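Local coordinates for membrane protein (Acinetobacter baumannii AB307-0294, PDB 5DL5) that probably forms a beta-barrel channel of the OprD porin family in the outer membrane, through which small solutes and perhaps antibiotics enter the cell, at residues V340-L345 against P349-T354; S281-T286 against S290-Y295; F167-M172 against N177-A182; A136-R141 against Q171-I176; P261-A264 against I268-E271. All coordinates share one frame; numbering follows the deposited sequence.

Interactions 1 and 2 lie in neighbouring beta hairpins of the barrel wall. Strands 289-300 and 332-341 join them, and their centres are about 17 Å apart. Interaction 3 lies across the barrel, its centre about 38 Å from that of interaction 1. There strand 160-171 runs into a folded loop. Interaction 4 shares Gln171 and Met172 with it, and their centres are about 9 Å apart. Interaction 4 lies closer to the centre of the chain, where Arg141 meets a bound C8E molecule. Interaction 5 belongs to a loop at the barrel rim that leads into strand 273-286 of interaction 2. Its centre is about 49 Å from that of interaction 1.

Interaction 1: residues V340-L345 against P349-T354; sequences VDFGKL and PGLNWT
Val340 and Trp353 pair near the turn of the beta hairpin made by strands 332-341 and 351-365. Val340 N donates to Trp353 O at 2.8 Å, and Trp353 N donates back to Val340 O at 3.0 Å. Beyond them, Phe342 N donates to Leu351 O at 2.9 Å. On the face of Val340 and Trp353, Val340 CG2 lies 4.0 Å from Trp353 CE3. The indole NE1 is held further along the wall by Asn379. The Phe342 ring turns its edge to Trp353, with CE2 3.8 Å from Trp353 CB. Val340 CG1 sits over one face of the same ring, toward its rim. Leu351 lies alongside Phe342 and points the same way. In the barrel of an OprD-type porin, a turn as short as this one is probably periplasmic. Asp341 shapes the turn. Its CG is anti to the backbone N (chi1 -175°), and OD1 accepts from Gly343 N at 2.9 Å, forming an Asx turn. A weak bond from Lys344 N reaches the same OD1. A water that accepts from Gly350 N at 2.8 Å also lies very close to OD1, so a bridge to the other arm is likely but its short leg is doubtful. Asn352 lies beside Asp341, its amide almost perpendicular to the carboxylate (86°). At the end of the hairpin Gly343 CA and Pro349 CA come within 3.7 Å of each other.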
# COMPACT_ATOMS: atom_id res chain seq x y z
N VAL A 340 -11.88 14.48 12.24
CA VAL A 340 -11.75 15.77 12.91
C VAL A 340 -10.27 16.21 13.01
O VAL A 340 -9.45 15.46 13.55
CB VAL A 340 -12.25 15.70 14.34
CG1 VAL A 340 -12.12 17.06 15.00
CG2 VAL A 340 -13.66 15.15 14.30
N ASP A 341 -10.03 17.46 12.61
CA ASP A 341 -8.80 18.18 12.84
C ASP A 341 -8.88 19.11 14.10
O ASP A 341 -9.47 20.22 14.08
CB ASP A 341 -8.40 18.92 11.57
CG ASP A 341 -7.03 19.61 11.68
OD1 ASP A 341 -6.48 19.86 12.80
OD2 ASP A 341 -6.52 19.96 10.60
N PHE A 342 -8.20 18.65 15.16
CA PHE A 342 -8.23 19.29 16.46
C PHE A 342 -7.45 20.56 16.53
O PHE A 342 -7.71 21.34 17.44
CB PHE A 342 -7.84 18.36 17.61
CG PHE A 342 -8.93 17.43 18.00
CD1 PHE A 342 -9.92 17.82 18.88
CD2 PHE A 342 -9.00 16.21 17.45
CE1 PHE A 342 -10.92 16.95 19.26
CE2 PHE A 342 -10.03 15.35 17.76
CZ PHE A 342 -10.99 15.70 18.66
N GLY A 343 -6.61 20.82 15.55
CA GLY A 343 -5.99 22.14 15.36
C GLY A 343 -6.95 23.17 14.81
O GLY A 343 -7.07 24.26 15.36
N LYS A 344 -7.68 22.83 13.74
CA LYS A 344 -8.67 23.77 13.18
C LYS A 344 -9.73 24.06 14.15
O LYS A 344 -10.27 25.14 14.19
CB LYS A 344 -9.27 23.25 11.92
CG LYS A 344 -8.30 23.44 10.80
CD LYS A 344 -8.65 22.57 9.63
CE LYS A 344 -7.91 23.09 8.42
NZ LYS A 344 -8.20 22.15 7.31
N LEU A 345 -10.02 23.07 14.95
CA LEU A 345 -11.05 23.22 15.97
C LEU A 345 -10.62 24.10 17.10
O LEU A 345 -11.47 24.61 17.80
CB LEU A 345 -11.43 21.85 16.49
CG LEU A 345 -12.76 21.58 17.15
CD1 LEU A 345 -13.93 21.80 16.18
CD2 LEU A 345 -12.66 20.13 17.59
N PRO A 349 -2.94 21.77 17.84
CA PRO A 349 -2.50 21.64 16.46
C PRO A 349 -1.72 20.33 16.27
O PRO A 349 -1.03 19.82 17.22
CB PRO A 349 -1.63 22.88 16.24
CG PRO A 349 -2.02 23.83 17.28
CD PRO A 349 -2.44 23.02 18.47
N GLY A 350 -1.95 19.75 15.10
CA GLY A 350 -1.45 18.48 14.75
C GLY A 350 -2.08 17.24 15.33
O GLY A 350 -1.56 16.16 15.04
N LEU A 351 -3.17 17.35 16.12
CA LEU A 351 -3.93 16.17 16.59
C LEU A 351 -5.13 15.95 15.69
O LEU A 351 -5.85 16.91 15.42
CB LEU A 351 -4.37 16.37 18.06
CG LEU A 351 -5.18 15.23 18.68
CD1 LEU A 351 -4.32 14.03 18.91
CD2 LEU A 351 -5.77 15.63 20.02
N ASN A 352 -5.29 14.72 15.16
CA ASN A 352 -6.38 14.33 14.25
C ASN A 352 -7.02 13.03 14.71
O ASN A 352 -6.33 12.13 15.25
CB ASN A 352 -5.89 14.06 12.80
CG ASN A 352 -5.29 15.29 12.14
OD1 ASN A 352 -4.19 15.23 11.60
ND2 ASN A 352 -6.01 16.40 12.16
N TRP A 353 -8.32 12.88 14.45
CA TRP A 353 -9.05 11.65 14.83
C TRP A 353 -9.89 11.22 13.61
O TRP A 353 -10.56 12.08 12.99
CB TRP A 353 -9.90 11.89 16.08
CG TRP A 353 -10.91 10.79 16.38
CD1 TRP A 353 -10.65 9.44 16.43
CD2 TRP A 353 -12.31 10.92 16.68
NE1 TRP A 353 -11.77 8.76 16.74
CE2 TRP A 353 -12.81 9.63 16.91
CE3 TRP A 353 -13.18 12.02 16.82
CZ2 TRP A 353 -14.19 9.36 17.19
CZ3 TRP A 353 -14.57 11.77 17.10
CH2 TRP A 353 -15.04 10.44 17.28
N THR A 354 -9.83 9.95 13.29
CA THR A 354 -10.61 9.34 12.24
C THR A 354 -11.39 8.20 12.85
O THR A 354 -10.82 7.38 13.67
CB THR A 354 -9.72 8.77 11.08
OG1 THR A 354 -9.28 9.85 10.31
CG2 THR A 354 -10.61 7.95 10.07
O HOH W 1 -3.96 19.85 13.11

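Interaction 2: residues S281-T286 against S290-Y295; sequences SGTYAT and SVMLAY
Strand residues 281-286 and 290-295 run antiparallel, with their axes 4.7 Å apart at closest approach and 170° between their directions. They are the two arms of a beta hairpin in the barrel wall of this OprD-family porin. Gly282 and Leu293 form one hydrogen-bonded pair, and Tyr284 and Val291 form the next. Gly282 N donates to Leu293 O at 2.9 Å, and Tyr284 N donates to Val291 O at the same length. The return bonds come from Leu293 N and Val291 N. Ser281 with Ala294, Thr283 with Met292 and Ala285 with Ser290 are the non-hydrogen-bonded pairs between and beside them. The pattern continues on both flanks. Ser281 and Thr283 bond through their backbones to strand 233-246, and Ser290 and Met292 to strand 332-341. Tyr284, Val291 and Leu293 project from one face. It carries exposed side chains and is probably the outer, lipid-facing one. The other face carries Ser281, Thr283 and Ser290 together with Ala285, Met292 and Ala294, and is more polar. There Ala294 also touches Pro319 and Asn320 of a loop, consistent with the channel side. Met292 CG points opposite the main-chain N (chi1 179°), and this brings it to 3.4 Å from Thr283 OG1. The sulfur beyond it approaches Ser281 CB at 4.1 Å. Ser281 CB also meets Ala294 CB at 3.8 Å. Thr283 CG2 lies 3.2 Å from Ser290 OG. That hydroxyl donates to Tyr284 O, also at 3.2 Å. It comes from above the carbonyl plane, while Val291 N meets the same oxygen nearly along the C=O axis.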
# COMPACT_ATOMS: atom_id res chain seq x y z
N SER A 281 -16.65 7.33 -3.92
CA SER A 281 -16.62 7.97 -2.62
C SER A 281 -16.99 9.39 -2.79
O SER A 281 -16.80 9.95 -3.89
CB SER A 281 -15.24 7.75 -1.93
OG SER A 281 -14.38 8.67 -2.50
N GLY A 282 -17.65 9.96 -1.78
CA GLY A 282 -17.92 11.39 -1.73
C GLY A 282 -17.56 11.87 -0.34
O GLY A 282 -17.93 11.20 0.61
N THR A 283 -16.77 12.94 -0.23
CA THR A 283 -16.30 13.52 1.02
C THR A 283 -16.76 14.93 1.08
O THR A 283 -16.49 15.70 0.17
CB THR A 283 -14.73 13.46 1.08
OG1 THR A 283 -14.37 12.12 0.92
CG2 THR A 283 -14.15 13.92 2.39
N TYR A 284 -17.44 15.29 2.15
CA TYR A 284 -17.83 16.65 2.37
C TYR A 284 -16.94 17.13 3.46
O TYR A 284 -16.91 16.50 4.49
CB TYR A 284 -19.29 16.73 2.82
CG TYR A 284 -19.70 18.06 3.36
CD1 TYR A 284 -19.55 19.21 2.60
CD2 TYR A 284 -20.23 18.19 4.63
CE1 TYR A 284 -19.96 20.45 3.08
CE2 TYR A 284 -20.70 19.42 5.10
CZ TYR A 284 -20.54 20.55 4.33
OH TYR A 284 -20.90 21.82 4.78
N ALA A 285 -16.28 18.26 3.26
CA ALA A 285 -15.37 18.82 4.24
C ALA A 285 -15.75 20.23 4.49
O ALA A 285 -16.16 20.98 3.60
CB ALA A 285 -13.92 18.71 3.70
N THR A 286 -15.79 20.58 5.74
CA THR A 286 -16.10 21.90 6.15
C THR A 286 -15.43 22.26 7.49
O THR A 286 -15.59 21.57 8.54
CB THR A 286 -17.62 22.11 6.27
OG1 THR A 286 -17.90 23.47 6.61
CG2 THR A 286 -18.23 21.22 7.34
N SER A 290 -14.70 16.44 8.49
CA SER A 290 -15.01 15.81 7.25
C SER A 290 -15.87 14.57 7.39
O SER A 290 -15.69 13.81 8.32
CB SER A 290 -13.65 15.23 6.62
OG SER A 290 -14.01 15.31 5.31
N VAL A 291 -16.68 14.24 6.39
CA VAL A 291 -17.44 12.97 6.46
C VAL A 291 -17.35 12.40 5.09
O VAL A 291 -17.54 13.11 4.12
CB VAL A 291 -18.97 13.10 6.86
CG1 VAL A 291 -19.74 11.77 6.68
CG2 VAL A 291 -19.11 13.50 8.31
N MET A 292 -17.06 11.12 5.01
CA MET A 292 -17.03 10.42 3.72
C MET A 292 -18.02 9.25 3.67
O MET A 292 -18.09 8.49 4.62
CB MET A 292 -15.60 9.87 3.42
CG MET A 292 -15.50 9.09 2.08
SD MET A 292 -13.88 8.39 1.84
CE MET A 292 -13.67 7.12 3.07
N LEU A 293 -18.66 9.04 2.52
CA LEU A 293 -19.46 7.84 2.26
C LEU A 293 -18.79 7.14 1.07
O LEU A 293 -18.39 7.82 0.11
CB LEU A 293 -20.96 8.08 1.92
CG LEU A 293 -21.80 8.77 2.98
CD1 LEU A 293 -23.19 9.16 2.47
CD2 LEU A 293 -21.82 7.97 4.31
N ALA A 294 -18.64 5.82 1.15
CA ALA A 294 -18.05 5.12 -0.00
C ALA A 294 -18.73 3.79 -0.19
O ALA A 294 -19.14 3.16 0.80
CB ALA A 294 -16.58 4.93 0.19
N TYR A 295 -18.79 3.35 -1.44
CA TYR A 295 -19.32 2.04 -1.82
C TYR A 295 -18.32 1.38 -2.73
O TYR A 295 -17.72 2.07 -3.55
CB TYR A 295 -20.67 2.25 -2.58
CG TYR A 295 -21.23 1.00 -3.14
CD1 TYR A 295 -21.97 0.11 -2.33
CD2 TYR A 295 -21.01 0.65 -4.47
CE1 TYR A 295 -22.44 -1.12 -2.85
CE2 TYR A 295 -21.46 -0.55 -5.01
CZ TYR A 295 -22.23 -1.42 -4.19
OH TYR A 295 -22.69 -2.63 -4.72

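Interaction 3: residues F167-M172 against N177-A182; sequences FTKDQM and NTDADA
The first torsion of Asp179 is close to trans (chi1 -165°), which swings the carboxylate over to Lys169 and Asp170. OD1 then accepts from Asp170 N at 3.0 Å. The donor stands above the carboxylate plane, 39° out of it. The same oxygen also bonds to Leu187 N outside this contact, so two backbone N-H groups grip it. Lys169 takes a different staggered position, with CG beside the backbone N (chi1 -64°). From there its extended chain lies along Thr178, and NZ makes a weak bond to Thr178 OG1 at 3.4 Å. The backbones meet in a single bridge between Gln171 and Ala180. Ala180 N donates to Asp170 O at 2.7 Å, and Met172 N donates to Ala180 O at 3.0 Å. This bridge folds the loop after strand 160-171 back onto the end of that strand in the barrel wall. Just before it, Thr168 and Lys169 both face Thr148, a classic beta bulge. The returning chain opens with an Asx turn, in which Asn177 OD1 accepts from Asp179 N at 3.0 Å. Gln171 stretches past this turn, its CG 3.2 Å from Asn177 O. At the other end Asp170 OD2 lies 3.5 Å from Asp181 CB. The carboxylate of Asp181 has other partners: OD2 bonds to Ala310 N and OD1 to Arg185 N.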
# COMPACT_ATOMS: atom_id res chain seq x y z
N PHE A 167 10.32 -4.77 -13.81
CA PHE A 167 10.89 -5.24 -12.49
C PHE A 167 11.06 -6.69 -12.47
O PHE A 167 10.18 -7.43 -12.98
CB PHE A 167 9.93 -4.74 -11.40
CG PHE A 167 9.93 -3.24 -11.34
CD1 PHE A 167 11.01 -2.57 -10.72
CD2 PHE A 167 8.99 -2.51 -12.07
CE1 PHE A 167 11.11 -1.20 -10.75
CE2 PHE A 167 9.10 -1.10 -12.10
CZ PHE A 167 10.17 -0.47 -11.45
N THR A 168 12.19 -7.15 -11.93
CA THR A 168 12.45 -8.57 -11.83
C THR A 168 12.69 -9.07 -10.40
O THR A 168 12.93 -10.25 -10.22
CB THR A 168 13.76 -9.01 -12.64
OG1 THR A 168 14.78 -8.14 -12.21
CG2 THR A 168 13.50 -8.86 -14.18
N LYS A 169 12.66 -8.20 -9.41
CA LYS A 169 12.75 -8.70 -8.03
C LYS A 169 11.77 -7.93 -7.20
O LYS A 169 11.56 -6.73 -7.45
CB LYS A 169 14.16 -8.51 -7.41
CG LYS A 169 15.29 -9.36 -8.18
CD LYS A 169 16.58 -9.22 -7.33
CE LYS A 169 17.71 -10.05 -7.93
NZ LYS A 169 18.75 -9.90 -6.83
N ASP A 170 11.26 -8.61 -6.19
CA ASP A 170 10.34 -7.97 -5.21
C ASP A 170 10.75 -8.44 -3.85
O ASP A 170 10.83 -9.61 -3.64
CB ASP A 170 8.92 -8.38 -5.57
CG ASP A 170 7.87 -7.94 -4.50
OD1 ASP A 170 8.13 -7.03 -3.73
OD2 ASP A 170 6.82 -8.57 -4.44
N GLN A 171 11.11 -7.52 -2.98
CA GLN A 171 11.57 -7.89 -1.62
C GLN A 171 10.60 -7.26 -0.57
O GLN A 171 10.65 -6.06 -0.30
CB GLN A 171 13.01 -7.34 -1.35
CG GLN A 171 13.52 -7.84 0.05
CD GLN A 171 15.01 -7.49 0.39
OE1 GLN A 171 15.58 -6.64 -0.16
NE2 GLN A 171 15.53 -8.11 1.34
N MET A 172 9.71 -8.09 -0.03
CA MET A 172 8.69 -7.61 0.88
C MET A 172 9.32 -7.30 2.25
O MET A 172 10.47 -7.69 2.56
CB MET A 172 7.56 -8.63 1.06
CG MET A 172 6.23 -8.09 0.57
SD MET A 172 5.68 -6.66 1.50
CE MET A 172 5.17 -7.47 3.04
N ASN A 177 15.68 -12.33 1.88
CA ASN A 177 16.08 -12.65 0.49
C ASN A 177 15.69 -11.49 -0.34
O ASN A 177 14.63 -10.87 -0.07
CB ASN A 177 15.29 -13.88 0.07
CG ASN A 177 15.80 -14.54 -1.22
OD1 ASN A 177 15.51 -14.12 -2.38
ND2 ASN A 177 16.54 -15.65 -1.01
N THR A 178 16.47 -11.20 -1.37
CA THR A 178 16.21 -10.04 -2.22
C THR A 178 15.08 -10.26 -3.27
O THR A 178 14.64 -9.33 -3.84
CB THR A 178 17.49 -9.65 -2.94
OG1 THR A 178 17.94 -10.81 -3.65
CG2 THR A 178 18.61 -9.37 -1.90
N ASP A 179 14.61 -11.46 -3.50
CA ASP A 179 13.53 -11.69 -4.39
C ASP A 179 12.52 -12.63 -3.69
O ASP A 179 12.56 -13.89 -3.83
CB ASP A 179 14.01 -12.27 -5.73
CG ASP A 179 12.94 -12.19 -6.82
OD1 ASP A 179 11.92 -11.51 -6.59
OD2 ASP A 179 13.06 -12.79 -7.95
N ALA A 180 11.69 -12.00 -2.86
CA ALA A 180 10.69 -12.76 -2.02
C ALA A 180 9.56 -11.88 -1.57
O ALA A 180 9.75 -10.92 -0.87
CB ALA A 180 11.36 -13.49 -0.80
N ASP A 181 8.37 -12.19 -2.05
CA ASP A 181 7.15 -11.43 -1.69
C ASP A 181 6.67 -11.92 -0.33
O ASP A 181 7.42 -12.60 0.37
CB ASP A 181 6.12 -11.59 -2.85
CG ASP A 181 5.41 -12.95 -2.90
OD1 ASP A 181 5.69 -13.93 -2.13
OD2 ASP A 181 4.50 -13.07 -3.76
N ALA A 182 5.43 -11.59 0.07
CA ALA A 182 4.93 -11.83 1.43
C ALA A 182 4.83 -13.32 1.62
O ALA A 182 4.86 -13.79 2.76
CB ALA A 182 3.52 -11.21 1.69

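Interaction 4: residues A136-R141 against Q171-I176; sequences ASNTGR and QMSDQI. With C8E ((hydroxyethyloxy)tri(ethyloxy)octane), chain B.
Asn138 and Ser173 carry the tight part of this contact. Asn138 ND2 donates to Ser173 OG at 2.9 Å, with the hydroxyl tilted 20° from the amide plane. Ser173 OG is also bonded to Val143 O, so this buried hydroxyl sits between two partners. Beside the bond, Met172 SD packs on Asn138 CB at 3.9 Å. The Asn138 amide stands trans to N (chi1 -166°), which points it across to Ser173. Its OD1 turns back and accepts from Gly140 N at 2.9 Å, closing an Asx turn. Residues 172-175 form a type I beta turn, in which Gln175 N donates to Met172 O at 3.1 Å. Just before it, Gln171 NE2 reaches forward and donates to Gln175 O at 3.2 Å. Both segments are loops near the middle of the barrel, where OprD-family porins narrow their channel. The loose side lies at Arg141, which does not touch residues 171-176. Its NH1 donates to Gly140 O at 3.0 Å, and NE bonds to Asn92 O. Its NH2 lies 3.4 Å from C20 of the bound C8E, a detergent. That is an approach to a carbon; the hydrogen bonds to C8E come from others, among them Arg420, consistent with a basic channel lining.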
# COMPACT_ATOMS: atom_id res chain seq x y z
N ALA A 136 2.48 -1.39 -5.94
CA ALA A 136 2.80 -0.43 -4.92
C ALA A 136 3.52 -1.17 -3.73
O ALA A 136 3.01 -2.21 -3.18
CB ALA A 136 1.53 0.27 -4.43
N SER A 137 4.65 -0.60 -3.35
CA SER A 137 5.38 -1.03 -2.17
C SER A 137 4.61 -0.83 -0.91
O SER A 137 4.08 0.26 -0.60
CB SER A 137 6.70 -0.26 -2.07
OG SER A 137 7.56 -0.77 -3.05
N ASN A 138 4.54 -1.87 -0.15
CA ASN A 138 4.23 -1.72 1.31
C ASN A 138 4.98 -0.60 1.99
O ASN A 138 6.20 -0.56 1.97
CB ASN A 138 4.63 -2.98 2.12
CG ASN A 138 4.02 -2.99 3.54
OD1 ASN A 138 2.97 -2.37 3.81
ND2 ASN A 138 4.67 -3.68 4.45
N THR A 139 4.27 0.28 2.62
CA THR A 139 4.88 1.19 3.52
C THR A 139 4.05 1.24 4.82
O THR A 139 4.25 2.17 5.58
CB THR A 139 4.98 2.65 2.94
OG1 THR A 139 3.67 3.13 2.76
CG2 THR A 139 5.72 2.71 1.52
N GLY A 140 3.19 0.26 5.12
CA GLY A 140 2.33 0.34 6.37
C GLY A 140 2.78 -0.61 7.50
O GLY A 140 1.97 -0.97 8.38
N ARG A 141 4.00 -1.14 7.40
CA ARG A 141 4.57 -2.05 8.45
C ARG A 141 5.86 -1.45 8.95
O ARG A 141 5.90 -0.21 9.16
CB ARG A 141 4.70 -3.55 8.01
CG ARG A 141 3.35 -4.16 7.63
CD ARG A 141 2.37 -4.29 8.77
NE ARG A 141 1.17 -5.00 8.31
CZ ARG A 141 0.15 -4.44 7.67
NH1 ARG A 141 0.15 -3.13 7.42
NH2 ARG A 141 -0.87 -5.19 7.24
N GLN A 171 11.11 -7.52 -2.98
CA GLN A 171 11.57 -7.89 -1.62
C GLN A 171 10.60 -7.26 -0.57
O GLN A 171 10.65 -6.06 -0.30
CB GLN A 171 13.01 -7.34 -1.35
CG GLN A 171 13.52 -7.84 0.05
CD GLN A 171 15.01 -7.49 0.39
OE1 GLN A 171 15.58 -6.64 -0.16
NE2 GLN A 171 15.53 -8.11 1.34
N MET A 172 9.71 -8.09 -0.03
CA MET A 172 8.69 -7.61 0.88
C MET A 172 9.32 -7.30 2.25
O MET A 172 10.47 -7.69 2.56
CB MET A 172 7.56 -8.63 1.06
CG MET A 172 6.23 -8.09 0.57
SD MET A 172 5.68 -6.66 1.50
CE MET A 172 5.17 -7.47 3.04
N SER A 173 8.56 -6.52 3.01
CA SER A 173 9.07 -5.95 4.26
C SER A 173 9.60 -6.93 5.29
O SER A 173 10.50 -6.62 6.03
CB SER A 173 7.89 -5.16 4.89
OG SER A 173 7.48 -4.18 3.94
N ASP A 174 9.06 -8.15 5.30
CA ASP A 174 9.41 -9.18 6.24
C ASP A 174 10.25 -10.30 5.65
O ASP A 174 10.20 -11.47 6.16
CB ASP A 174 8.10 -9.77 6.84
CG ASP A 174 7.25 -10.53 5.80
OD1 ASP A 174 7.37 -10.31 4.56
OD2 ASP A 174 6.46 -11.41 6.22
N GLN A 175 10.95 -9.98 4.57
CA GLN A 175 11.77 -10.92 3.90
C GLN A 175 13.24 -10.40 3.88
O GLN A 175 13.46 -9.21 3.57
CB GLN A 175 11.28 -11.17 2.44
CG GLN A 175 9.79 -11.54 2.32
CD GLN A 175 9.55 -12.94 2.83
OE1 GLN A 175 10.37 -13.79 2.66
NE2 GLN A 175 8.43 -13.14 3.53
N ILE A 176 14.16 -11.33 4.12
CA ILE A 176 15.66 -11.10 4.01
C ILE A 176 16.23 -11.35 2.59
O ILE A 176 17.15 -10.68 2.17
CB ILE A 176 16.40 -12.13 4.96
CG1 ILE A 176 15.90 -11.99 6.38
CG2 ILE A 176 17.93 -12.08 4.83
CD1 ILE A 176 15.91 -10.56 6.83
C6 C8E B . 3.60 -15.12 7.36
C7 C8E B . 3.15 -14.26 8.57
C8 C8E B . 1.81 -14.65 9.24
O9 C8E B . 1.02 -13.52 9.75
C10 C8E B . -0.25 -13.56 9.11
C11 C8E B . -0.17 -12.82 7.76
O12 C8E B . -1.44 -12.41 7.31
C13 C8E B . -2.15 -11.46 8.12
C14 C8E B . -1.91 -10.06 7.63
O15 C8E B . -3.09 -9.29 7.43
C16 C8E B . -4.12 -9.80 6.57
C17 C8E B . -4.74 -8.56 5.94
O18 C8E B . -4.54 -7.48 6.90
C19 C8E B . -4.26 -6.20 6.32
C20 C8E B . -4.23 -5.16 7.43
O21 C8E B . -4.23 -3.75 7.05

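Interaction 5: residues P261-A264 against I268-E271; sequences PNYA and IAGE
Tyr263 meets Ile268 and Ala269 with one edge of its ring. Tyr263 CD1 lies 3.4 Å from Ile268 C, a carbonyl carbon in the ring plane. The same CD1 is 3.4 Å from Ala269 N, so the ring edge rests against the peptide that links the two residues. CE1 touches the Ala269 methyl, with CB at 4.0 Å. The side chain of Ile268 points away from Tyr263, so this residue takes part through its backbone. A trans first torsion (chi1 -179°) carries the ring there. The backbones are also near, with Tyr263 CA 5.1 Å from Ile268 CA, and the ring runs on past Ile268 toward Ala269. Tyr263 begins the single helical turn 263-266, and Ile268 follows shortly after that turn. All of this lies in the long loop between strands 233-246 and 273-286, probably on the extracellular side of this OprD-type barrel. A second shell holds the far end of the ring. The hydroxyl OH of Tyr263 bonds to Thr252 OG1 and to the backbone N of Ala255, both earlier in the same loop, and the side chain also touches Arg366. No hydrogen bond crosses between residues 261-264 and 268-271. Van der Waals contact therefore joins them, while the polar bonds of the phenol, made elsewhere in the loop, probably limit how far the ring can move.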
# COMPACT_ATOMS: atom_id res chain seq x y z
N PRO A 261 -8.29 -29.74 -8.40
CA PRO A 261 -8.51 -30.54 -7.18
C PRO A 261 -7.75 -30.08 -6.03
O PRO A 261 -8.21 -30.19 -4.90
CB PRO A 261 -8.03 -31.97 -7.58
CG PRO A 261 -8.35 -32.04 -9.07
CD PRO A 261 -8.19 -30.59 -9.59
N ASN A 262 -6.57 -29.56 -6.31
CA ASN A 262 -5.61 -29.24 -5.33
C ASN A 262 -5.61 -27.78 -4.91
O ASN A 262 -4.83 -27.38 -4.04
CB ASN A 262 -4.25 -29.63 -5.92
CG ASN A 262 -3.17 -29.71 -4.88
OD1 ASN A 262 -3.44 -29.96 -3.71
ND2 ASN A 262 -1.94 -29.50 -5.28
N TYR A 263 -6.51 -26.98 -5.49
CA TYR A 263 -6.59 -25.52 -5.25
C TYR A 263 -6.60 -25.12 -3.76
O TYR A 263 -5.91 -24.16 -3.31
CB TYR A 263 -7.91 -24.99 -5.89
CG TYR A 263 -8.13 -23.53 -5.74
CD1 TYR A 263 -7.30 -22.62 -6.45
CD2 TYR A 263 -9.09 -23.00 -4.85
CE1 TYR A 263 -7.44 -21.27 -6.30
CE2 TYR A 263 -9.29 -21.65 -4.76
CZ TYR A 263 -8.44 -20.78 -5.47
OH TYR A 263 -8.59 -19.43 -5.41
N ALA A 264 -7.41 -25.89 -3.06
CA ALA A 264 -7.48 -26.08 -1.60
C ALA A 264 -6.19 -25.98 -0.89
O ALA A 264 -6.08 -25.33 0.13
CB ALA A 264 -8.09 -27.52 -1.36
N ILE A 268 -3.59 -22.74 -6.64
CA ILE A 268 -3.48 -22.63 -8.05
C ILE A 268 -4.77 -23.07 -8.70
O ILE A 268 -5.07 -24.24 -8.72
CB ILE A 268 -2.25 -23.45 -8.55
CG1 ILE A 268 -0.96 -22.77 -8.09
CG2 ILE A 268 -2.22 -23.62 -10.09
CD1 ILE A 268 0.24 -23.57 -8.57
N ALA A 269 -5.50 -22.14 -9.32
CA ALA A 269 -6.77 -22.52 -9.93
C ALA A 269 -6.65 -23.40 -11.18
O ALA A 269 -7.63 -24.09 -11.49
CB ALA A 269 -7.63 -21.31 -10.28
N GLY A 270 -5.53 -23.31 -11.92
CA GLY A 270 -5.40 -24.05 -13.13
C GLY A 270 -6.30 -23.50 -14.23
O GLY A 270 -6.32 -24.06 -15.28
N GLU A 271 -7.06 -22.44 -14.02
CA GLU A 271 -7.55 -21.68 -15.17
C GLU A 271 -7.63 -20.22 -14.80
O GLU A 271 -7.46 -19.88 -13.60
CB GLU A 271 -8.92 -22.17 -15.62
CG GLU A 271 -10.02 -21.95 -14.64
CD GLU A 271 -11.33 -22.59 -15.13
OE1 GLU A 271 -11.29 -23.77 -15.56
OE2 GLU A 271 -12.40 -21.90 -15.07